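PDB 2P5Z: type VI secretion system component from Escherichia coli O6, which is a component of the type VI secretion apparatus, resembles the phage T4 tail proteins gp27 and gp5, and probably serves in a tail-like injection device. Local coordinates for residues 29-34 / 46-51; 42-47 / 107-112; 63-68 / 88-93; 347-352 / 359-364. All coordinates share one frame; numbering follows the deposited sequence.

All four contacts lie on a series of antiparallel neighbours running from strand 65-70 to strand 359-366. Contacts 1 and 2 share Asp46 and Ile47 on strand 44-51, which pairs with 29-38 along one edge and 104-111 along the other. Contact 3 lies one strand further on and is tied to contact 2 by backbone hydrogen bonds from Val90 and Thr92. Contact 4 reaches contact 1 through strand 343-353, the other neighbour of 29-38. All four are partly buried. Contacts 1 and 2 put charged and amide groups on one face and apolar groups on the other, contact 4 threonines opposite an apolar face, while contact 3 is mostly backbone and touches a second subunit.

Contact 1. Residues 29-34 / 46-51; sequences DVLTFE and DIQFTS
Gln48 lies against both Leu31 and Thr32, two consecutive residues that face it together across an antiparallel pair of strands. Its CB sits 3.3 Å from the carbonyl O of Thr32. CG stands anti to the carbonyl carbon (chi1 -75°) and passes the methyl CG2 of Thr32, with the two side chains side by side and pointing the same way. CD continues past the same methyl, and at the tip OE1 lies 3.7 Å from Thr32 CG2 and equally close to Leu31 CD2. The polar tip is held from the adjoining strand, OE1 by Arg105 and NE2 by Glu107.

This two-against-one arrangement is a classic beta bulge. Leu31 N donates to Gln48 O at 2.9 Å, from above the carbonyl plane, while Gln48 N donates to Thr32 O. On either side of the bulge the pairing is regular: Asp29 and Thr50 exchange two backbone bonds, as do Glu34 and Asp46. Val30 with Phe49 and Phe33 with Ile47 form the non-hydrogen-bonded pairs; their side chains share the apolar face, where Val30 CG1 comes within 4.3 Å of Ile47 CG2.

Asp29 and Thr50 run side by side on the other face, and both are gripped by Arg354, through a salt bridge and a hydrogen bond respectively. The hairpin therefore separates its chemistry by face: one is aliphatic and aromatic, the other is mainly polar, with Leu31 and the threonine methyls set among carboxylate, hydroxyl and amide groups whose partners come largely from neighbouring parts of the chain, so that polar bonds tie the bulged strand pair into its surroundings.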
loop_
_atom_site.group_PDB
_atom_site.type_symbol
_atom_site.label_atom_id
_atom_site.label_comp_id
_atom_site.label_asym_id
_atom_site.label_seq_id
_atom_site.Cartn_x
_atom_site.Cartn_y
_atom_site.Cartn_z
ATOM N N ASP A 29 27.111 24.800 -10.558
ATOM C CA ASP A 29 26.548 25.976 -9.935
ATOM C C ASP A 29 25.142 25.670 -9.403
ATOM O O ASP A 29 24.204 25.489 -10.177
ATOM C CB ASP A 29 26.541 27.115 -10.951
ATOM C CG ASP A 29 26.214 28.455 -10.333
ATOM O OD1 ASP A 29 26.386 28.612 -9.095
ATOM O OD2 ASP A 29 25.784 29.360 -11.099
ATOM N N VAL A 30 25.011 25.626 -8.080
ATOM C CA VAL A 30 23.779 25.186 -7.441
ATOM C C VAL A 30 22.607 26.121 -7.707
ATOM O O VAL A 30 22.631 27.290 -7.329
ATOM C CB VAL A 30 23.968 24.980 -5.915
ATOM C CG1 VAL A 30 22.658 24.579 -5.249
ATOM C CG2 VAL A 30 25.038 23.930 -5.647
ATOM N N LEU A 31 21.592 25.585 -8.379
ATOM C CA LEU A 31 20.366 26.303 -8.681
ATOM C C LEU A 31 19.419 26.233 -7.503
ATOM O O LEU A 31 19.238 27.210 -6.786
ATOM C CB LEU A 31 19.714 25.691 -9.904
ATOM C CG LEU A 31 18.505 26.402 -10.498
ATOM C CD1 LEU A 31 18.856 27.830 -10.820
ATOM C CD2 LEU A 31 18.061 25.680 -11.747
ATOM N N THR A 32 18.821 25.064 -7.294
ATOM C CA THR A 32 17.952 24.845 -6.132
ATOM C C THR A 32 18.184 23.471 -5.487
ATOM O O THR A 32 18.718 22.560 -6.123
ATOM C CB THR A 32 16.452 25.032 -6.507
ATOM O OG1 THR A 32 15.649 25.012 -5.320
ATOM C CG2 THR A 32 15.981 23.973 -7.481
ATOM N N PHE A 33 17.792 23.327 -4.223
ATOM C CA PHE A 33 17.838 22.023 -3.591
ATOM C C PHE A 33 16.711 21.725 -2.606
ATOM O O PHE A 33 16.129 22.623 -2.002
ATOM C CB PHE A 33 19.199 21.766 -2.933
ATOM C CG PHE A 33 19.340 22.358 -1.566
ATOM C CD1 PHE A 33 19.944 23.586 -1.393
ATOM C CD2 PHE A 33 18.893 21.693 -0.451
ATOM C CE1 PHE A 33 20.100 24.130 -0.127
ATOM C CE2 PHE A 33 19.034 22.250 0.800
ATOM C CZ PHE A 33 19.630 23.466 0.969
ATOM N N GLU A 34 16.468 20.432 -2.417
ATOM C CA GLU A 34 15.554 19.935 -1.410
ATOM C C GLU A 34 16.227 18.763 -0.702
ATOM O O GLU A 34 16.712 17.838 -1.357
ATOM C CB GLU A 34 14.260 19.497 -2.074
ATOM C CG GLU A 34 13.061 19.523 -1.157
ATOM C CD GLU A 34 11.825 20.054 -1.862
ATOM O OE1 GLU A 34 11.848 20.157 -3.114
ATOM O OE2 GLU A 34 10.835 20.372 -1.163
ATOM N N ASP A 46 18.132 16.091 -3.019
ATOM C CA ASP A 46 18.020 16.326 -4.448
ATOM C C ASP A 46 18.487 17.749 -4.751
ATOM O O ASP A 46 17.897 18.733 -4.295
ATOM C CB ASP A 46 16.598 16.051 -4.929
ATOM C CG ASP A 46 16.197 14.579 -4.753
ATOM O OD1 ASP A 46 16.922 13.690 -5.262
ATOM O OD2 ASP A 46 15.160 14.308 -4.098
ATOM N N ILE A 47 19.591 17.838 -5.487
ATOM C CA ILE A 47 20.307 19.096 -5.714
ATOM C C ILE A 47 20.307 19.444 -7.182
ATOM O O ILE A 47 20.839 18.701 -8.009
ATOM C CB ILE A 47 21.755 18.977 -5.251
ATOM C CG1 ILE A 47 21.803 18.559 -3.779
ATOM C CG2 ILE A 47 22.481 20.296 -5.443
ATOM C CD1 ILE A 47 23.152 18.062 -3.331
ATOM N N GLN A 48 19.681 20.562 -7.523
ATOM C CA GLN A 48 19.732 21.034 -8.907
ATOM C C GLN A 48 20.891 21.978 -9.099
ATOM O O GLN A 48 21.260 22.733 -8.194
ATOM C CB GLN A 48 18.446 21.721 -9.330
ATOM C CG GLN A 48 17.321 20.771 -9.595
ATOM C CD GLN A 48 16.143 21.441 -10.262
ATOM O OE1 GLN A 48 16.279 22.504 -10.866
ATOM N NE2 GLN A 48 14.978 20.815 -10.169
ATOM N N PHE A 49 21.478 21.911 -10.279
ATOM C CA PHE A 49 22.565 22.800 -10.613
ATOM C C PHE A 49 22.612 23.153 -12.092
ATOM O O PHE A 49 22.035 22.452 -12.938
ATOM C CB PHE A 49 23.919 22.271 -10.097
ATOM C CG PHE A 49 24.427 21.018 -10.780
ATOM C CD1 PHE A 49 25.306 21.101 -11.860
ATOM C CD2 PHE A 49 24.101 19.751 -10.274
ATOM C CE1 PHE A 49 25.821 19.942 -12.465
ATOM C CE2 PHE A 49 24.603 18.592 -10.873
ATOM C CZ PHE A 49 25.479 18.689 -11.969
ATOM N N THR A 50 23.293 24.250 -12.404
ATOM C CA THR A 50 23.526 24.584 -13.804
ATOM C C THR A 50 24.990 24.440 -14.097
ATOM O O THR A 50 25.823 24.504 -13.181
ATOM C CB THR A 50 23.038 25.993 -14.183
ATOM O OG1 THR A 50 23.530 26.945 -13.222
ATOM C CG2 THR A 50 21.517 26.026 -14.192
ATOM N N SER A 51 25.286 24.202 -15.372
ATOM C CA SER A 51 26.655 24.032 -15.835
ATOM C C SER A 51 26.815 24.508 -17.288
ATOM O O SER A 51 25.880 24.424 -18.092
ATOM C CB SER A 51 27.069 22.569 -15.729
ATOM O OG SER A 51 28.396 22.379 -16.201
#

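Contact 2. Residues 42-47 / 107-112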
loop_
_atom_site.group_PDB
_atom_site.type_symbol
_atom_site.label_atom_id
_atom_site.label_comp_id
_atom_site.label_asym_id
_atom_site.label_seq_id
_atom_site.Cartn_x
_atom_site.Cartn_y
_atom_site.Cartn_z
ATOM N N PRO A 42 18.801 6.851 6.277
ATOM C CA PRO A 42 19.806 7.619 5.539
ATOM C C PRO A 42 19.211 8.888 4.914
ATOM O O PRO A 42 18.103 8.847 4.369
ATOM C CB PRO A 42 20.259 6.645 4.446
ATOM C CG PRO A 42 19.120 5.689 4.282
ATOM C CD PRO A 42 18.482 5.566 5.630
ATOM N N PHE A 43 19.950 9.994 4.984
ATOM C CA PHE A 43 19.484 11.256 4.426
ATOM C C PHE A 43 19.331 11.213 2.925
ATOM O O PHE A 43 19.880 10.327 2.277
ATOM C CB PHE A 43 20.348 12.458 4.860
ATOM C CG PHE A 43 21.795 12.362 4.489
ATOM C CD1 PHE A 43 22.239 12.695 3.204
ATOM C CD2 PHE A 43 22.737 11.980 5.446
ATOM C CE1 PHE A 43 23.603 12.617 2.871
ATOM C CE2 PHE A 43 24.096 11.902 5.125
ATOM C CZ PHE A 43 24.527 12.231 3.832
ATOM N N ARG A 44 18.579 12.168 2.371
ATOM C CA ARG A 44 18.438 12.256 0.917
ATOM C C ARG A 44 18.445 13.714 0.458
ATOM O O ARG A 44 17.689 14.529 0.982
ATOM C CB ARG A 44 17.140 11.577 0.516
ATOM C CG ARG A 44 17.046 11.265 -0.932
ATOM C CD ARG A 44 15.947 10.285 -1.145
ATOM N NE ARG A 44 14.631 10.908 -1.263
ATOM C CZ ARG A 44 13.510 10.237 -1.537
ATOM N NH1 ARG A 44 13.551 8.914 -1.722
ATOM N NH2 ARG A 44 12.349 10.885 -1.639
ATOM N N TYR A 45 19.289 14.069 -0.502
ATOM C CA TYR A 45 19.308 15.466 -1.003
ATOM C C TYR A 45 19.225 15.545 -2.513
ATOM O O TYR A 45 20.139 15.125 -3.221
ATOM C CB TYR A 45 20.560 16.197 -0.541
ATOM C CG TYR A 45 20.434 16.859 0.797
ATOM C CD1 TYR A 45 20.250 16.119 1.957
ATOM C CD2 TYR A 45 20.538 18.232 0.912
ATOM C CE1 TYR A 45 20.146 16.733 3.205
ATOM C CE2 TYR A 45 20.450 18.855 2.144
ATOM C CZ TYR A 45 20.239 18.110 3.284
ATOM O OH TYR A 45 20.138 18.743 4.505
ATOM N N ASP A 46 18.132 16.091 -3.019
ATOM C CA ASP A 46 18.020 16.326 -4.448
ATOM C C ASP A 46 18.487 17.749 -4.751
ATOM O O ASP A 46 17.897 18.733 -4.295
ATOM C CB ASP A 46 16.598 16.051 -4.929
ATOM C CG ASP A 46 16.197 14.579 -4.753
ATOM O OD1 ASP A 46 16.922 13.690 -5.262
ATOM O OD2 ASP A 46 15.160 14.308 -4.098
ATOM N N ILE A 47 19.591 17.838 -5.487
ATOM C CA ILE A 47 20.307 19.096 -5.714
ATOM C C ILE A 47 20.307 19.444 -7.182
ATOM O O ILE A 47 20.839 18.701 -8.009
ATOM C CB ILE A 47 21.755 18.977 -5.251
ATOM C CG1 ILE A 47 21.803 18.559 -3.779
ATOM C CG2 ILE A 47 22.481 20.296 -5.443
ATOM C CD1 ILE A 47 23.152 18.062 -3.331
ATOM N N GLU A 107 20.203 17.498 -12.207
ATOM C CA GLU A 107 19.905 17.136 -10.826
ATOM C C GLU A 107 20.701 15.923 -10.353
ATOM O O GLU A 107 20.934 14.987 -11.118
ATOM C CB GLU A 107 18.406 16.917 -10.631
ATOM C CG GLU A 107 17.970 17.034 -9.182
ATOM C CD GLU A 107 16.473 16.860 -9.006
ATOM O OE1 GLU A 107 15.728 17.821 -9.283
ATOM O OE2 GLU A 107 16.038 15.769 -8.574
ATOM N N VAL A 108 21.156 15.962 -9.105
ATOM C CA VAL A 108 21.747 14.786 -8.501
ATOM C C VAL A 108 21.105 14.451 -7.164
ATOM O O VAL A 108 20.634 15.338 -6.438
ATOM C CB VAL A 108 23.285 14.890 -8.317
ATOM C CG1 VAL A 108 24.009 14.790 -9.663
ATOM C CG2 VAL A 108 23.670 16.158 -7.547
ATOM N N ARG A 109 21.085 13.157 -6.845
ATOM C CA ARG A 109 20.642 12.715 -5.540
ATOM C C ARG A 109 21.865 12.375 -4.711
ATOM O O ARG A 109 22.716 11.627 -5.145
ATOM C CB ARG A 109 19.720 11.507 -5.667
ATOM C CG ARG A 109 19.233 10.959 -4.329
ATOM C CD ARG A 109 17.998 10.116 -4.519
ATOM N NE ARG A 109 16.783 10.903 -4.334
ATOM C CZ ARG A 109 15.578 10.515 -4.725
ATOM N NH1 ARG A 109 15.431 9.360 -5.341
ATOM N NH2 ARG A 109 14.528 11.288 -4.521
ATOM N N LEU A 110 21.963 12.941 -3.522
ATOM C CA LEU A 110 23.098 12.699 -2.663
ATOM C C LEU A 110 22.617 11.957 -1.425
ATOM O O LEU A 110 21.764 12.446 -0.669
ATOM C CB LEU A 110 23.776 14.013 -2.264
ATOM C CG LEU A 110 24.878 13.812 -1.209
ATOM C CD1 LEU A 110 26.060 13.080 -1.850
ATOM C CD2 LEU A 110 25.344 15.118 -0.576
ATOM N N GLU A 111 23.146 10.753 -1.238
ATOM C CA GLU A 111 22.788 9.917 -0.101
ATOM C C GLU A 111 24.091 9.454 0.538
ATOM O O GLU A 111 25.139 9.451 -0.121
ATOM C CB GLU A 111 21.951 8.731 -0.569
ATOM C CG GLU A 111 20.709 9.121 -1.333
ATOM C CD GLU A 111 19.704 8.006 -1.469
ATOM O OE1 GLU A 111 19.577 7.461 -2.590
ATOM O OE2 GLU A 111 19.034 7.686 -0.457
ATOM N N PRO A 112 24.044 9.049 1.815
ATOM C CA PRO A 112 25.266 8.497 2.379
ATOM C C PRO A 112 25.491 7.060 1.858
ATOM O O PRO A 112 24.621 6.481 1.179
ATOM C CB PRO A 112 24.951 8.466 3.869
ATOM C CG PRO A 112 23.521 8.216 3.917
ATOM C CD PRO A 112 22.935 8.998 2.787
HETATM O O HOH W 1 18.169 8.302 1.836
HETATM O O HOH W 2 17.235 13.560 -7.739
#
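Asp46 and Arg109 form a salt bridge side by side on one face of the antiparallel pair of strands 44-51 and 104-111, within the region matching the phage tail baseplate (GPD) family. Asp46 OD1 is 2.9 Å from Arg109 NE, and OD2 takes a hydrogen bond from NH2 on its syn lone pair at 3.1 Å. The fit is not flat, since carboxylate and guanidinium planes are turned 47° apart. Across the guanidinium of Arg109 lies that of Arg44, stacked with centres 3.8 Å apart and planes at 18°; Arg109 NH2 sits over the centre of the Arg44 group.

On the other face, Pro112 CD lies over the centre of the Phe43 ring, 3.6 Å from its centroid, a CH-pi contact. Phe188 meets the same ring edge-to-face. Ile47 and Leu110 extend this apolar side, packing on Phe68.

Further out, water 2 donates to Asp46 OD1 and to Glu107 OE2, bridging two carboxylates, and Arg36 makes a second salt bridge with Asp46 OD2. Paired backbone bonds at Tyr45-Leu110 and Ile47-Val108 fix the register. Asp46 thus pairs with two arginines, Arg109 and Arg36, and its negative charge probably helps offset the repulsion between Arg109 and the stacked Arg44.

Contact 3. Residues 63-68 / 88-93; sequences MQDGAF and HGVITG
The imidazole of His88 and the methyl of Ala67 meet at one end of this pairing of strands 65-70 and 85-99, within the region matching the phage tail baseplate (GPD) family. Ala67 CB approaches the ring obliquely, 3.9 Å from ND1 and slightly further from CE1. The other aromatic ring, that of Phe68, leads away from segment 88-93 and meets Phe33 edge-to-face.

Beyond this the contact is built mainly by the backbone. Gly66 and Gly89 form an antiparallel hydrogen-bonded pair: Gly66 N donates to Gly89 O at 2.8 Å, and Gly89 N returns a bond to Gly66 O at 3.1 Å. Where 63-64 leads into the strand, Met63 N bonds to Ile91 O and Ile91 N to Gln64 O, each with the chain still in loop conformation on the first side. Val90 CG1 lies 3.5 Å from Met63 O, while Ile91 CG1 rests 3.6 Å from Gln64 O.

The short strand axes are strongly splayed, at 118° between their directions. Asp65 and Val90 pair across the strands with diverging side chains, and Asp65 turns to a salt bridge with Arg22. Met63 packs on Val239 of the second subunit, whereas Ile91 packs on Val108 and Leu110 of the same chain. With few side chains meeting directly, cohesion here rests chiefly on four backbone hydrogen bonds, while Ile91 serves strand 104-111 and Met63 the second subunit.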
loop_
_atom_site.group_PDB
_atom_site.type_symbol
_atom_site.label_atom_id
_atom_site.label_comp_id
_atom_site.label_asym_id
_atom_site.label_seq_id
_atom_site.Cartn_x
_atom_site.Cartn_y
_atom_site.Cartn_z
ATOM N N MET A 63 27.712 7.036 -8.659
ATOM C CA MET A 63 28.607 6.348 -7.730
ATOM C C MET A 63 29.858 7.140 -7.288
ATOM O O MET A 63 30.559 6.715 -6.372
ATOM C CB MET A 63 28.883 4.885 -8.154
ATOM C CG MET A 63 27.607 3.971 -8.096
ATOM S SD MET A 63 26.961 3.760 -6.393
ATOM C CE MET A 63 28.263 2.756 -5.695
ATOM N N GLN A 64 30.094 8.316 -7.867
ATOM C CA GLN A 64 31.112 9.254 -7.333
ATOM C C GLN A 64 30.780 9.870 -5.979
ATOM O O GLN A 64 29.618 10.023 -5.634
ATOM C CB GLN A 64 31.371 10.394 -8.316
ATOM C CG GLN A 64 31.958 9.956 -9.647
ATOM C CD GLN A 64 33.266 9.240 -9.454
ATOM O OE1 GLN A 64 34.064 9.589 -8.578
ATOM N NE2 GLN A 64 33.486 8.220 -10.238
ATOM N N ASP A 65 31.821 10.234 -5.234
ATOM C CA ASP A 65 31.699 10.935 -3.955
ATOM C C ASP A 65 31.167 12.333 -4.167
ATOM O O ASP A 65 31.476 12.982 -5.159
ATOM C CB ASP A 65 33.061 11.106 -3.288
ATOM C CG ASP A 65 33.559 9.845 -2.630
ATOM O OD1 ASP A 65 32.956 8.777 -2.845
ATOM O OD2 ASP A 65 34.573 9.922 -1.902
ATOM N N GLY A 66 30.403 12.812 -3.202
ATOM C CA GLY A 66 29.797 14.101 -3.322
ATOM C C GLY A 66 29.834 14.762 -1.972
ATOM O O GLY A 66 29.684 14.095 -0.946
ATOM N N ALA A 67 30.028 16.076 -1.970
ATOM C CA ALA A 67 29.985 16.831 -0.737
ATOM C C ALA A 67 29.103 18.049 -0.976
ATOM O O ALA A 67 29.250 18.725 -1.998
ATOM C CB ALA A 67 31.356 17.249 -0.349
ATOM N N PHE A 68 28.184 18.313 -0.054
ATOM C CA PHE A 68 27.284 19.426 -0.208
ATOM C C PHE A 68 27.379 20.306 1.017
ATOM O O PHE A 68 27.162 19.824 2.122
ATOM C CB PHE A 68 25.858 18.944 -0.406
ATOM C CG PHE A 68 24.869 20.056 -0.582
ATOM C CD1 PHE A 68 24.851 20.807 -1.754
ATOM C CD2 PHE A 68 23.963 20.359 0.421
ATOM C CE1 PHE A 68 23.952 21.820 -1.929
ATOM C CE2 PHE A 68 23.059 21.378 0.254
ATOM C CZ PHE A 68 23.056 22.112 -0.928
ATOM N N HIS A 88 28.369 14.571 3.531
ATOM C CA HIS A 88 29.198 13.690 2.697
ATOM C C HIS A 88 28.454 12.419 2.299
ATOM O O HIS A 88 27.710 11.827 3.103
ATOM C CB HIS A 88 30.479 13.318 3.414
ATOM C CG HIS A 88 31.404 14.471 3.642
ATOM N ND1 HIS A 88 32.281 14.920 2.678
ATOM C CD2 HIS A 88 31.601 15.256 4.730
ATOM C CE1 HIS A 88 32.982 15.933 3.163
ATOM N NE2 HIS A 88 32.588 16.160 4.404
ATOM N N GLY A 89 28.655 12.000 1.057
ATOM C CA GLY A 89 27.956 10.863 0.558
ATOM C C GLY A 89 28.300 10.511 -0.865
ATOM O O GLY A 89 29.345 10.928 -1.364
ATOM N N VAL A 90 27.423 9.723 -1.501
ATOM C CA VAL A 90 27.582 9.294 -2.886
ATOM C C VAL A 90 26.422 9.785 -3.724
ATOM O O VAL A 90 25.313 10.023 -3.229
ATOM C CB VAL A 90 27.546 7.730 -3.075
ATOM C CG1 VAL A 90 28.908 7.174 -3.348
ATOM C CG2 VAL A 90 26.888 7.055 -1.907
ATOM N N ILE A 91 26.682 9.857 -5.016
ATOM C CA ILE A 91 25.707 10.272 -5.970
ATOM C C ILE A 91 24.990 9.045 -6.477
ATOM O O ILE A 91 25.587 8.165 -7.110
ATOM C CB ILE A 91 26.370 11.044 -7.130
ATOM C CG1 ILE A 91 27.027 12.321 -6.602
ATOM C CG2 ILE A 91 25.363 11.368 -8.215
ATOM C CD1 ILE A 91 26.124 13.173 -5.724
ATOM N N THR A 92 23.696 9.015 -6.202
ATOM C CA THR A 92 22.833 7.869 -6.456
ATOM C C THR A 92 22.054 8.009 -7.761
ATOM O O THR A 92 21.761 7.030 -8.435
ATOM C CB THR A 92 21.882 7.747 -5.278
ATOM O OG1 THR A 92 22.538 6.990 -4.258
ATOM C CG2 THR A 92 20.570 7.104 -5.658
ATOM N N GLY A 93 21.737 9.245 -8.128
ATOM C CA GLY A 93 20.874 9.495 -9.266
ATOM C C GLY A 93 21.340 10.710 -10.025
ATOM O O GLY A 93 21.934 11.626 -9.460
#

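Contact 4. Residues 347-352 / 359-364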
loop_
_atom_site.group_PDB
_atom_site.type_symbol
_atom_site.label_atom_id
_atom_site.label_comp_id
_atom_site.label_asym_id
_atom_site.label_seq_id
_atom_site.Cartn_x
_atom_site.Cartn_y
_atom_site.Cartn_z
ATOM N N GLY A 347 13.898 15.069 12.972
ATOM C CA GLY A 347 13.854 15.180 11.519
ATOM C C GLY A 347 13.875 16.619 11.037
ATOM O O GLY A 347 13.433 17.501 11.757
ATOM N N VAL A 348 14.439 16.861 9.847
ATOM C CA VAL A 348 14.358 18.158 9.171
ATOM C C VAL A 348 14.062 18.007 7.672
ATOM O O VAL A 348 14.535 17.076 7.023
ATOM C CB VAL A 348 15.633 19.041 9.341
ATOM C CG1 VAL A 348 15.931 19.350 10.803
ATOM C CG2 VAL A 348 16.842 18.397 8.702
ATOM N N THR A 349 13.251 18.905 7.128
ATOM C CA THR A 349 13.132 19.060 5.674
ATOM C C THR A 349 13.804 20.395 5.337
ATOM O O THR A 349 13.788 21.311 6.129
ATOM C CB THR A 349 11.670 18.970 5.216
ATOM O OG1 THR A 349 11.153 17.699 5.617
ATOM C CG2 THR A 349 11.529 19.063 3.702
ATOM N N THR A 350 14.422 20.504 4.176
ATOM C CA THR A 350 15.491 21.472 4.028
ATOM C C THR A 350 15.482 22.023 2.607
ATOM O O THR A 350 15.241 21.274 1.662
ATOM C CB THR A 350 16.802 20.768 4.453
ATOM O OG1 THR A 350 17.153 21.183 5.773
ATOM C CG2 THR A 350 17.921 21.045 3.566
ATOM N N SER A 351 15.681 23.335 2.455
ATOM C CA SER A 351 15.571 23.975 1.124
ATOM C C SER A 351 16.328 25.304 0.925
ATOM O O SER A 351 16.610 26.027 1.883
ATOM C CB SER A 351 14.109 24.210 0.759
ATOM O OG SER A 351 13.950 23.940 -0.618
ATOM N N ALA A 352 16.643 25.596 -0.335
ATOM C CA ALA A 352 17.099 26.912 -0.776
ATOM C C ALA A 352 17.031 26.991 -2.276
ATOM O O ALA A 352 16.751 25.989 -2.962
ATOM C CB ALA A 352 18.498 27.196 -0.340
ATOM N N GLU A 359 15.932 27.676 4.498
ATOM C CA GLU A 359 14.841 27.506 5.441
ATOM C C GLU A 359 14.660 26.015 5.691
ATOM O O GLU A 359 14.783 25.209 4.763
ATOM C CB GLU A 359 13.564 28.098 4.840
ATOM C CG GLU A 359 12.393 28.184 5.798
ATOM C CD GLU A 359 11.328 29.143 5.319
ATOM O OE1 GLU A 359 10.194 29.065 5.833
ATOM O OE2 GLU A 359 11.627 29.975 4.431
ATOM N N LEU A 360 14.371 25.641 6.934
ATOM C CA LEU A 360 14.029 24.249 7.230
ATOM C C LEU A 360 12.809 24.096 8.116
ATOM O O LEU A 360 12.609 24.897 9.014
ATOM C CB LEU A 360 15.237 23.460 7.785
ATOM C CG LEU A 360 15.969 23.474 9.139
ATOM C CD1 LEU A 360 16.733 24.749 9.312
ATOM C CD2 LEU A 360 15.096 23.190 10.379
ATOM N N THR A 361 11.993 23.078 7.872
ATOM C CA THR A 361 10.974 22.684 8.840
ATOM C C THR A 361 11.540 21.499 9.644
ATOM O O THR A 361 12.201 20.635 9.073
ATOM C CB THR A 361 9.650 22.270 8.163
ATOM O OG1 THR A 361 9.851 21.051 7.440
ATOM C CG2 THR A 361 9.172 23.333 7.173
ATOM N N PHE A 362 11.313 21.459 10.956
ATOM C CA PHE A 362 11.773 20.325 11.738
ATOM C C PHE A 362 10.663 19.580 12.470
ATOM O O PHE A 362 9.688 20.183 12.867
ATOM C CB PHE A 362 12.881 20.730 12.711
ATOM C CG PHE A 362 12.443 21.646 13.826
ATOM C CD1 PHE A 362 11.959 21.137 15.033
ATOM C CD2 PHE A 362 12.573 23.031 13.697
ATOM C CE1 PHE A 362 11.582 21.986 16.077
ATOM C CE2 PHE A 362 12.209 23.886 14.741
ATOM C CZ PHE A 362 11.709 23.364 15.928
ATOM N N THR A 363 10.816 18.273 12.656
ATOM C CA THR A 363 9.961 17.538 13.601
ATOM C C THR A 363 10.826 17.287 14.820
ATOM O O THR A 363 12.052 17.353 14.720
ATOM C CB THR A 363 9.400 16.206 13.039
ATOM O OG1 THR A 363 10.491 15.341 12.701
ATOM C CG2 THR A 363 8.576 16.445 11.792
ATOM N N ALA A 364 10.202 17.025 15.964
ATOM C CA ALA A 364 10.938 16.896 17.218
ATOM C C ALA A 364 10.120 16.198 18.307
ATOM O O ALA A 364 8.906 15.994 18.167
ATOM C CB ALA A 364 11.390 18.275 17.713
HETATM O O HOH W 3 10.444 18.077 8.721
#
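Thr349 and Thr361 stand side by side and point the same way, across a hydrogen-bonded pair of the hairpin 343-353 and 359-366. Thr361 OG1 sits between its backbone N and carbonyl carbon (chi1 68°) and comes 3.5 Å from Thr349 CB. The hydroxyl of Thr349 has another neighbour: water 3 bonds to its OG1 and donates to Thr361 O at 3.1 Å. The same carbonyl also accepts from Thr349 N at 2.8 Å, so two donors grip it.

On the reverse face the side chains are set at an angle to one another. Val348 crosses both Leu360 and Phe362: its CG1 lies 4.0 Å from Leu360 CD2 and 3.9 Å from Phe362 CB, so one methyl serves two neighbours. Leu360 in turn crosses Thr350, whose OG1 approaches Leu360 CB. The Phe362 ring leads away from strand 347-352, with Ala364 CB in plane at its edge.

Backbone pairing is uneven along the strands. Ser351 and Glu359 exchange two hydrogen bonds; at the other end Thr363 N bonds to Gly347 O, while the return bond from Gly347 N to Thr363 O is weak, as is that from Thr361 N to Thr349 O.

Outside the hairpin, strand 29-38 runs along strand 343-353, joined by backbone bonds and by Ser351 OG to Phe33 O. Strand 311-317 flanks 359-366 on its other edge, bonding at Leu360 and Phe362, and the Phe362 side chain packs on Val230 and Leu233 of strand 230-237. The hairpin thus connects the 29-38 strand to the 311-317 and 230-237 pair.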